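Local coordinates for protein fructuronate-tagaturonate epimerase UxaE from Cohnella laeviribosi in complex with 1 glycerol (Cohnella laeviribosi, PDB 6IL9) that probably interconverts D-fructuronate and D-tagaturonate by epimerisation, using a zinc site in a TIM-barrel domain, at residues A[101-106]-A[470-475]; A[107-112]-A[147-152]. All blocks are in the same frame, centred on the assembly; numbering follows the deposited sequence.

Interaction 1. Residues A[101-106]-A[470-475]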
ATOM      1  N   GLY A 101      -7.514  -8.083   4.977  1.00 18.39           N
ATOM      2  CA  GLY A 101      -7.348  -8.128   6.412  1.00 19.35           C
ATOM      3  C   GLY A 101      -6.758  -9.408   6.969  1.00 20.67           C
ATOM      4  O   GLY A 101      -6.756  -9.577   8.198  1.00 21.69           O
ATOM      5  N   ILE A 102      -6.251 -10.309   6.124  1.00 16.92           N
ATOM      6  CA  ILE A 102      -5.705 -11.590   6.566  1.00 18.99           C
ATOM      7  C   ILE A 102      -4.242 -11.784   6.187  1.00 18.97           C
ATOM      8  O   ILE A 102      -3.693 -12.859   6.444  1.00 18.94           O
ATOM      9  CB  ILE A 102      -6.534 -12.774   6.028  1.00 19.51           C
ATOM     10  CG1 ILE A 102      -6.502 -12.806   4.500  1.00 21.02           C
ATOM     11  CG2 ILE A 102      -7.960 -12.715   6.557  1.00 20.61           C
ATOM     12  CD1 ILE A 102      -7.176 -14.052   3.891  1.00 21.14           C
ATOM     13  N   ALA A 103      -3.598 -10.800   5.566  1.00 17.17           N
ATOM     14  CA  ALA A 103      -2.221 -10.981   5.107  1.00 14.79           C
ATOM     15  C   ALA A 103      -1.176 -10.469   6.091  1.00 16.14           C
ATOM     16  O   ALA A 103       0.023 -10.688   5.870  1.00 18.86           O
ATOM     17  CB  ALA A 103      -2.003 -10.276   3.764  1.00 15.93           C
ATOM     18  N   GLY A 104      -1.595  -9.818   7.160  1.00 15.46           N
ATOM     19  CA  GLY A 104      -0.680  -9.221   8.107  1.00 18.10           C
ATOM     20  C   GLY A 104       0.405 -10.152   8.616  1.00 18.99           C
ATOM     21  O   GLY A 104       1.599  -9.842   8.539  1.00 16.68           O
ATOM     22  N   PRO A 105       0.014 -11.308   9.170  1.00 16.30           N
ATOM     23  CA  PRO A 105       1.035 -12.215   9.726  1.00 16.96           C
ATOM     24  C   PRO A 105       2.051 -12.682   8.703  1.00 17.86           C
ATOM     25  O   PRO A 105       3.259 -12.649   8.979  1.00 17.30           O
ATOM     26  CB  PRO A 105       0.201 -13.375  10.281  1.00 20.22           C
ATOM     27  CG  PRO A 105      -1.129 -12.747  10.599  1.00 19.31           C
ATOM     28  CD  PRO A 105      -1.357 -11.749   9.492  1.00 20.44           C
ATOM     29  N   GLY A 106       1.590 -13.115   7.530  1.00 16.27           N
ATOM     30  CA  GLY A 106       2.514 -13.492   6.470  1.00 15.58           C
ATOM     31  C   GLY A 106       3.440 -12.355   6.087  1.00 15.21           C
ATOM     32  O   GLY A 106       4.627 -12.569   5.835  1.00 15.91           O
ATOM     33  N   GLU A 470      -1.941 -21.554   6.628  1.00 22.59           N
ATOM     34  CA  GLU A 470      -0.513 -21.827   6.530  1.00 22.94           C
ATOM     35  C   GLU A 470      -0.040 -21.768   5.082  1.00 23.66           C
ATOM     36  O   GLU A 470       1.054 -21.267   4.805  1.00 24.37           O
ATOM     37  CB  GLU A 470      -0.180 -23.187   7.144  1.00 28.78           C
ATOM     38  CG  GLU A 470       0.357 -23.094   8.561  1.00 35.89           C
ATOM     39  CD  GLU A 470       0.876 -24.430   9.074  1.00 46.85           C
ATOM     40  OE1 GLU A 470       1.542 -24.433  10.132  1.00 54.39           O
ATOM     41  OE2 GLU A 470       0.618 -25.470   8.422  1.00 48.65           O
ATOM     42  N   ASP A 471      -0.858 -22.260   4.145  1.00 21.73           N
ATOM     43  CA  ASP A 471      -0.495 -22.176   2.732  1.00 23.81           C
ATOM     44  C   ASP A 471      -0.416 -20.730   2.272  1.00 20.38           C
ATOM     45  O   ASP A 471       0.488 -20.369   1.516  1.00 21.03           O
ATOM     46  CB  ASP A 471      -1.505 -22.928   1.857  1.00 22.89           C
ATOM     47  CG  ASP A 471      -1.407 -24.437   1.991  1.00 30.70           C
ATOM     48  OD1 ASP A 471      -0.470 -24.942   2.642  1.00 33.52           O
ATOM     49  OD2 ASP A 471      -2.281 -25.125   1.425  1.00 34.65           O
ATOM     50  N   TYR A 472      -1.380 -19.899   2.688  1.00 20.16           N
ATOM     51  CA  TYR A 472      -1.380 -18.498   2.269  1.00 20.48           C
ATOM     52  C   TYR A 472      -0.144 -17.778   2.790  1.00 21.11           C
ATOM     53  O   TYR A 472       0.502 -17.012   2.058  1.00 20.06           O
ATOM     54  CB  TYR A 472      -2.664 -17.804   2.756  1.00 18.84           C
ATOM     55  CG  TYR A 472      -2.815 -16.339   2.322  1.00 19.58           C
ATOM     56  CD1 TYR A 472      -2.580 -15.949   1.005  1.00 18.33           C
ATOM     57  CD2 TYR A 472      -3.210 -15.359   3.230  1.00 21.36           C
ATOM     58  CE1 TYR A 472      -2.725 -14.623   0.613  1.00 16.72           C
ATOM     59  CE2 TYR A 472      -3.358 -14.024   2.842  1.00 18.78           C
ATOM     60  CZ  TYR A 472      -3.122 -13.668   1.523  1.00 17.18           C
ATOM     61  OH  TYR A 472      -3.260 -12.354   1.099  1.00 18.31           O
ATOM     62  N   GLU A 473       0.219 -18.022   4.052  1.00 19.40           N
ATOM     63  CA  GLU A 473       1.375 -17.328   4.602  1.00 19.05           C
ATOM     64  C   GLU A 473       2.671 -17.809   3.971  1.00 17.89           C
ATOM     65  O   GLU A 473       3.585 -17.003   3.760  1.00 18.98           O
ATOM     66  CB  GLU A 473       1.377 -17.482   6.116  1.00 20.86           C
ATOM     67  CG  GLU A 473       0.179 -16.764   6.675  1.00 22.83           C
ATOM     68  CD  GLU A 473      -0.019 -16.945   8.143  1.00 25.85           C
ATOM     69  OE1 GLU A 473       0.777 -17.667   8.785  1.00 24.91           O
ATOM     70  OE2 GLU A 473      -0.996 -16.351   8.651  1.00 27.08           O
ATOM     71  N   ALA A 474       2.758 -19.095   3.614  1.00 17.68           N
ATOM     72  CA  ALA A 474       3.939 -19.566   2.891  1.00 18.31           C
ATOM     73  C   ALA A 474       4.025 -18.910   1.526  1.00 19.17           C
ATOM     74  O   ALA A 474       5.120 -18.598   1.039  1.00 20.16           O
ATOM     75  CB  ALA A 474       3.902 -21.087   2.735  1.00 21.14           C
ATOM     76  N   ALA A 475       2.874 -18.710   0.886  1.00 17.11           N
ATOM     77  CA  ALA A 475       2.865 -18.048  -0.412  1.00 19.23           C
ATOM     78  C   ALA A 475       3.309 -16.594  -0.292  1.00 18.04           C
ATOM     79  O   ALA A 475       4.067 -16.101  -1.136  1.00 18.99           O
ATOM     80  CB  ALA A 475       1.477 -18.143  -1.033  1.00 21.21           C
TER
HETATM   81  O   HOH W   1      -1.101 -13.800   6.888  1.00 20.63           O
HETATM   82  O   HOH W   2      -3.533 -16.238   6.934  1.00 32.57           O
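Ile102, Ala103, Pro105 and Gly106 meet Tyr472 and Glu473 in a buried packing contact without a direct hydrogen bond, where the loop leading into helix 104-111 and that helix's first turn press on the late helix 469-487. It illustrates how a barrel helix is joined to the chain's end by close packing and shared water. The backbones come nearest at Gly106, whose CA lies 4.4 Å from Glu473 CA. A side chain there would point at helix 469-487, and a CB would sit tightly against Glu473 CA, so glycine permits the approach. The Tyr472 side chain, with CG anti to the backbone N (chi1 -177°), reaches into the loop, and Ile102 crosses it at about a right angle. Ile102 CG1 touches Tyr472 CE2 at 3.8 Å, Ala103 CB comes to 3.6 Å from Tyr472 OH, and Ile102 O lies in the ring plane at its edge. The hydroxyl itself is hydrogen-bonded to Asn371 O. Glu473, extended beyond CG, crosses Pro105 obliquely and brings its OE2 to 3.6 Å from Pro105 CB. One water accepts from Gly106 N at 2.9 Å and can also bond Ile102 O and Glu473 OE2, while a second lies 3.1 Å from Glu473 OE2 and is only weakly linked to Ile102 O. An alanine in place of Glu473 would probably deprive both waters of an acceptor and open a gap beside Pro105. Ile102 also packs on helix 458-467 and Tyr472 on helix 369-382. This is the outer layer of a TIM barrel: helix 104-111, which follows barrel strand 93-96, is covered here by helix 469-487 near the chain's end.

Interaction 2. Residues A[107-112]-A[147-152]; sequences HVQTVR and FQEGYT
Val108, Gln109, Val111 and Arg112, at and just past the end of helix 104-111, face Glu149 and Tyr151, where helix 135-149 gives way to loop, and the contact divides cleanly into apolar, polar and water-mediated parts. The apolar part turns on Val108. Its CG1, anti to the backbone N (chi1 172°), lies 3.5 Å from both Glu149 CB and Tyr151 CB. Val111 crosses Tyr151 at about a right angle, its CG2 lying 4.1 Å from Tyr151 CZ. The polar part centres on the Glu149 carboxylate, whose chain bends at chi2 (-67°) and offers a different oxygen to each of two donors. Arg112 NH2 forms a salt bridge with Glu149 OE1 on its anti side, nearly in the plane of the guanidinium; at 2.5 Å the exact length is doubtful. Gln109 NE2 donates to Glu149 OE2 over 2.9 Å, coming from above the carboxylate plane, with amide and carboxylate turned 74° apart. Being shared in this way, the carboxylate would probably be held in its rotation. Gln109 OE1 is in turn bonded to Arg477 NH1, and Gln109 CA lies over one face of the guanidinium, toward its rim. Two waters add to the contact. One accepts a hydrogen bond from Arg112 NE and donates one to Glu149 O at 2.8 Å; the other can donate to Val111 O and lies very close to Tyr151 OH, at a doubtful length. The helix end that holds Glu149 is closed by a Schellman motif, with Gly150 at positive phi, and the chain then turns to bring in Tyr151. Around these side chains, Val108 reaches Leu120 on the second barrel strand 117-124, Val111 and Tyr151 both rest on Pro118 of that strand, and Thr110 packs against helix 469-487.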
ATOM      1  N   HIS A 107       2.909 -11.126   6.048  1.00 17.10           N
ATOM      2  CA  HIS A 107       3.735  -9.954   5.758  1.00 14.91           C
ATOM      3  C   HIS A 107       4.804  -9.753   6.819  1.00 17.91           C
ATOM      4  O   HIS A 107       5.968  -9.487   6.497  1.00 17.07           O
ATOM      5  CB  HIS A 107       2.856  -8.712   5.643  1.00 17.27           C
ATOM      6  CG  HIS A 107       2.165  -8.607   4.324  1.00 15.10           C
ATOM      7  ND1 HIS A 107       1.029  -7.854   4.132  1.00 15.46           N
ATOM      8  CD2 HIS A 107       2.452  -9.172   3.128  1.00 15.80           C
ATOM      9  CE1 HIS A 107       0.653  -7.950   2.867  1.00 15.40           C
ATOM     10  NE2 HIS A 107       1.503  -8.740   2.236  1.00 16.42           N
ATOM     11  N   VAL A 108       4.419  -9.868   8.089  1.00 15.41           N
ATOM     12  CA  VAL A 108       5.380  -9.750   9.181  1.00 16.45           C
ATOM     13  C   VAL A 108       6.447 -10.839   9.084  1.00 17.67           C
ATOM     14  O   VAL A 108       7.646 -10.574   9.246  1.00 18.23           O
ATOM     15  CB  VAL A 108       4.652  -9.801  10.534  1.00 16.28           C
ATOM     16  CG1 VAL A 108       5.679  -9.885  11.658  1.00 18.78           C
ATOM     17  CG2 VAL A 108       3.751  -8.580  10.694  1.00 18.74           C
ATOM     18  N   GLN A 109       6.024 -12.086   8.839  1.00 17.35           N
ATOM     19  CA  GLN A 109       6.977 -13.185   8.690  1.00 17.19           C
ATOM     20  C   GLN A 109       7.992 -12.913   7.591  1.00 19.38           C
ATOM     21  O   GLN A 109       9.147 -13.359   7.684  1.00 20.43           O
ATOM     22  CB  GLN A 109       6.238 -14.495   8.394  1.00 16.42           C
ATOM     23  CG  GLN A 109       5.390 -14.998   9.557  1.00 18.69           C
ATOM     24  CD  GLN A 109       4.252 -15.861   9.071  1.00 22.25           C
ATOM     25  OE1 GLN A 109       4.232 -16.272   7.912  1.00 21.79           O
ATOM     26  NE2 GLN A 109       3.286 -16.122   9.942  1.00 23.26           N
ATOM     27  N   THR A 110       7.585 -12.177   6.553  1.00 17.52           N
ATOM     28  CA  THR A 110       8.473 -11.897   5.431  1.00 18.92           C
ATOM     29  C   THR A 110       9.524 -10.849   5.780  1.00 19.10           C
ATOM     30  O   THR A 110      10.689 -10.991   5.400  1.00 17.78           O
ATOM     31  CB  THR A 110       7.655 -11.442   4.222  1.00 18.26           C
ATOM     32  OG1 THR A 110       6.671 -12.443   3.914  1.00 17.51           O
ATOM     33  CG2 THR A 110       8.576 -11.235   3.007  1.00 15.50           C
ATOM     34  N   VAL A 111       9.147  -9.787   6.495  1.00 16.33           N
ATOM     35  CA  VAL A 111      10.124  -8.745   6.797  1.00 18.37           C
ATOM     36  C   VAL A 111      10.941  -9.046   8.046  1.00 18.47           C
ATOM     37  O   VAL A 111      11.967  -8.387   8.266  1.00 18.09           O
ATOM     38  CB  VAL A 111       9.471  -7.354   6.949  1.00 17.66           C
ATOM     39  CG1 VAL A 111       8.804  -6.932   5.634  1.00 16.71           C
ATOM     40  CG2 VAL A 111       8.481  -7.319   8.121  1.00 18.92           C
ATOM     41  N   ARG A 112      10.511  -9.994   8.877  1.00 18.48           N
ATOM     42  CA  ARG A 112      11.296 -10.395  10.042  1.00 21.74           C
ATOM     43  C   ARG A 112      12.707 -10.783   9.615  1.00 20.82           C
ATOM     44  O   ARG A 112      12.893 -11.570   8.684  1.00 23.51           O
ATOM     45  CB  ARG A 112      10.599 -11.566  10.754  1.00 22.87           C
ATOM     46  CG  ARG A 112      11.369 -12.176  11.922  1.00 26.32           C
ATOM     47  CD  ARG A 112      10.746 -13.522  12.323  1.00 31.47           C
ATOM     48  NE  ARG A 112       9.380 -13.370  12.812  1.00 33.64           N
ATOM     49  CZ  ARG A 112       8.377 -14.207  12.557  1.00 27.93           C
ATOM     50  NH1 ARG A 112       8.557 -15.286  11.798  1.00 31.37           N
ATOM     51  NH2 ARG A 112       7.181 -13.959  13.062  1.00 32.80           N
ATOM     52  N   PHE A 147       1.233  -8.242  16.918  1.00 18.75           N
ATOM     53  CA  PHE A 147       1.057  -8.899  18.210  1.00 20.34           C
ATOM     54  C   PHE A 147       1.139 -10.415  18.058  1.00 19.44           C
ATOM     55  O   PHE A 147       1.863 -11.087  18.804  1.00 19.38           O
ATOM     56  CB  PHE A 147      -0.282  -8.475  18.826  1.00 18.36           C
ATOM     57  CG  PHE A 147      -0.486  -8.935  20.255  1.00 20.85           C
ATOM     58  CD1 PHE A 147       0.021  -8.202  21.318  1.00 24.89           C
ATOM     59  CD2 PHE A 147      -1.207 -10.085  20.521  1.00 23.51           C
ATOM     60  CE1 PHE A 147      -0.172  -8.626  22.629  1.00 29.16           C
ATOM     61  CE2 PHE A 147      -1.403 -10.516  21.831  1.00 27.85           C
ATOM     62  CZ  PHE A 147      -0.887  -9.779  22.881  1.00 28.23           C
ATOM     63  N   GLN A 148       0.425 -10.963  17.073  1.00 17.18           N
ATOM     64  CA  GLN A 148       0.451 -12.400  16.821  1.00 19.37           C
ATOM     65  C   GLN A 148       1.865 -12.915  16.601  1.00 20.71           C
ATOM     66  O   GLN A 148       2.226 -13.993  17.090  1.00 19.94           O
ATOM     67  CB  GLN A 148      -0.408 -12.726  15.608  1.00 19.50           C
ATOM     68  CG  GLN A 148      -0.395 -14.197  15.231  1.00 20.19           C
ATOM     69  CD  GLN A 148      -1.252 -14.481  14.019  1.00 18.92           C
ATOM     70  OE1 GLN A 148      -2.358 -13.953  13.888  1.00 22.59           O
ATOM     71  NE2 GLN A 148      -0.750 -15.319  13.130  1.00 21.21           N
ATOM     72  N   GLU A 149       2.673 -12.168  15.853  1.00 20.25           N
ATOM     73  CA  GLU A 149       4.013 -12.585  15.476  1.00 21.03           C
ATOM     74  C   GLU A 149       5.092 -12.072  16.413  1.00 22.20           C
ATOM     75  O   GLU A 149       6.276 -12.350  16.177  1.00 24.46           O
ATOM     76  CB  GLU A 149       4.323 -12.113  14.052  1.00 22.40           C
ATOM     77  CG  GLU A 149       3.414 -12.697  13.002  1.00 24.30           C
ATOM     78  CD  GLU A 149       3.610 -14.192  12.834  1.00 26.85           C
ATOM     79  OE1 GLU A 149       4.746 -14.675  13.048  1.00 29.08           O
ATOM     80  OE2 GLU A 149       2.623 -14.875  12.497  1.00 28.90           O
ATOM     81  N   GLY A 150       4.722 -11.338  17.458  1.00 22.75           N
ATOM     82  CA  GLY A 150       5.706 -10.810  18.386  1.00 23.87           C
ATOM     83  C   GLY A 150       6.739  -9.944  17.705  1.00 24.26           C
ATOM     84  O   GLY A 150       7.936 -10.043  18.009  1.00 28.27           O
ATOM     85  N   TYR A 151       6.304  -9.120  16.759  1.00 21.06           N
ATOM     86  CA  TYR A 151       7.197  -8.270  15.976  1.00 19.29           C
ATOM     87  C   TYR A 151       7.176  -6.887  16.605  1.00 20.50           C
ATOM     88  O   TYR A 151       6.208  -6.140  16.449  1.00 20.13           O
ATOM     89  CB  TYR A 151       6.746  -8.228  14.524  1.00 20.65           C
ATOM     90  CG  TYR A 151       7.610  -7.378  13.616  1.00 19.05           C
ATOM     91  CD1 TYR A 151       8.738  -7.914  13.011  1.00 19.95           C
ATOM     92  CD2 TYR A 151       7.262  -6.063  13.326  1.00 20.49           C
ATOM     93  CE1 TYR A 151       9.525  -7.149  12.161  1.00 20.89           C
ATOM     94  CE2 TYR A 151       8.042  -5.282  12.471  1.00 19.29           C
ATOM     95  CZ  TYR A 151       9.169  -5.841  11.893  1.00 18.25           C
ATOM     96  OH  TYR A 151       9.947  -5.081  11.050  1.00 19.58           O
ATOM     97  N   THR A 152       8.250  -6.545  17.319  1.00 22.05           N
ATOM     98  CA  THR A 152       8.295  -5.320  18.103  1.00 23.46           C
ATOM     99  C   THR A 152       9.109  -4.218  17.445  1.00 22.91           C
ATOM    100  O   THR A 152       9.267  -3.149  18.042  1.00 26.67           O
ATOM    101  CB  THR A 152       8.867  -5.606  19.499  1.00 26.20           C
ATOM    102  OG1 THR A 152      10.246  -5.985  19.378  1.00 28.31           O
ATOM    103  CG2 THR A 152       8.098  -6.730  20.167  1.00 26.43           C
TER
HETATM  104  O   HOH W   3      11.818  -5.923   9.552  1.00 27.32           O
HETATM  105  O   HOH W   4       8.374 -11.447  14.597  1.00 32.19           O

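How the interactions relate
Helix 104-111 carries one half of both contacts, and their centres lie 11 Å apart on the same side of the chain's centre. Its start meets helix 469-487 in interaction 1; its end meets the close of helix 135-149 in interaction 2. Along the chain the second contact is local, bridging neighbouring barrel helices across strand 117-124, while the first spans most of the sequence and encloses it. They also touch: Glu473 OE1 lies 3.2 Å from Gln109 NE2, a probable hydrogen bond, and Pro105 packs on Gln148 and Glu149. One barrel helix thus lies against both helix 135-149 and the C-terminal helix 469-487, tying the chain's end to the TIM barrel.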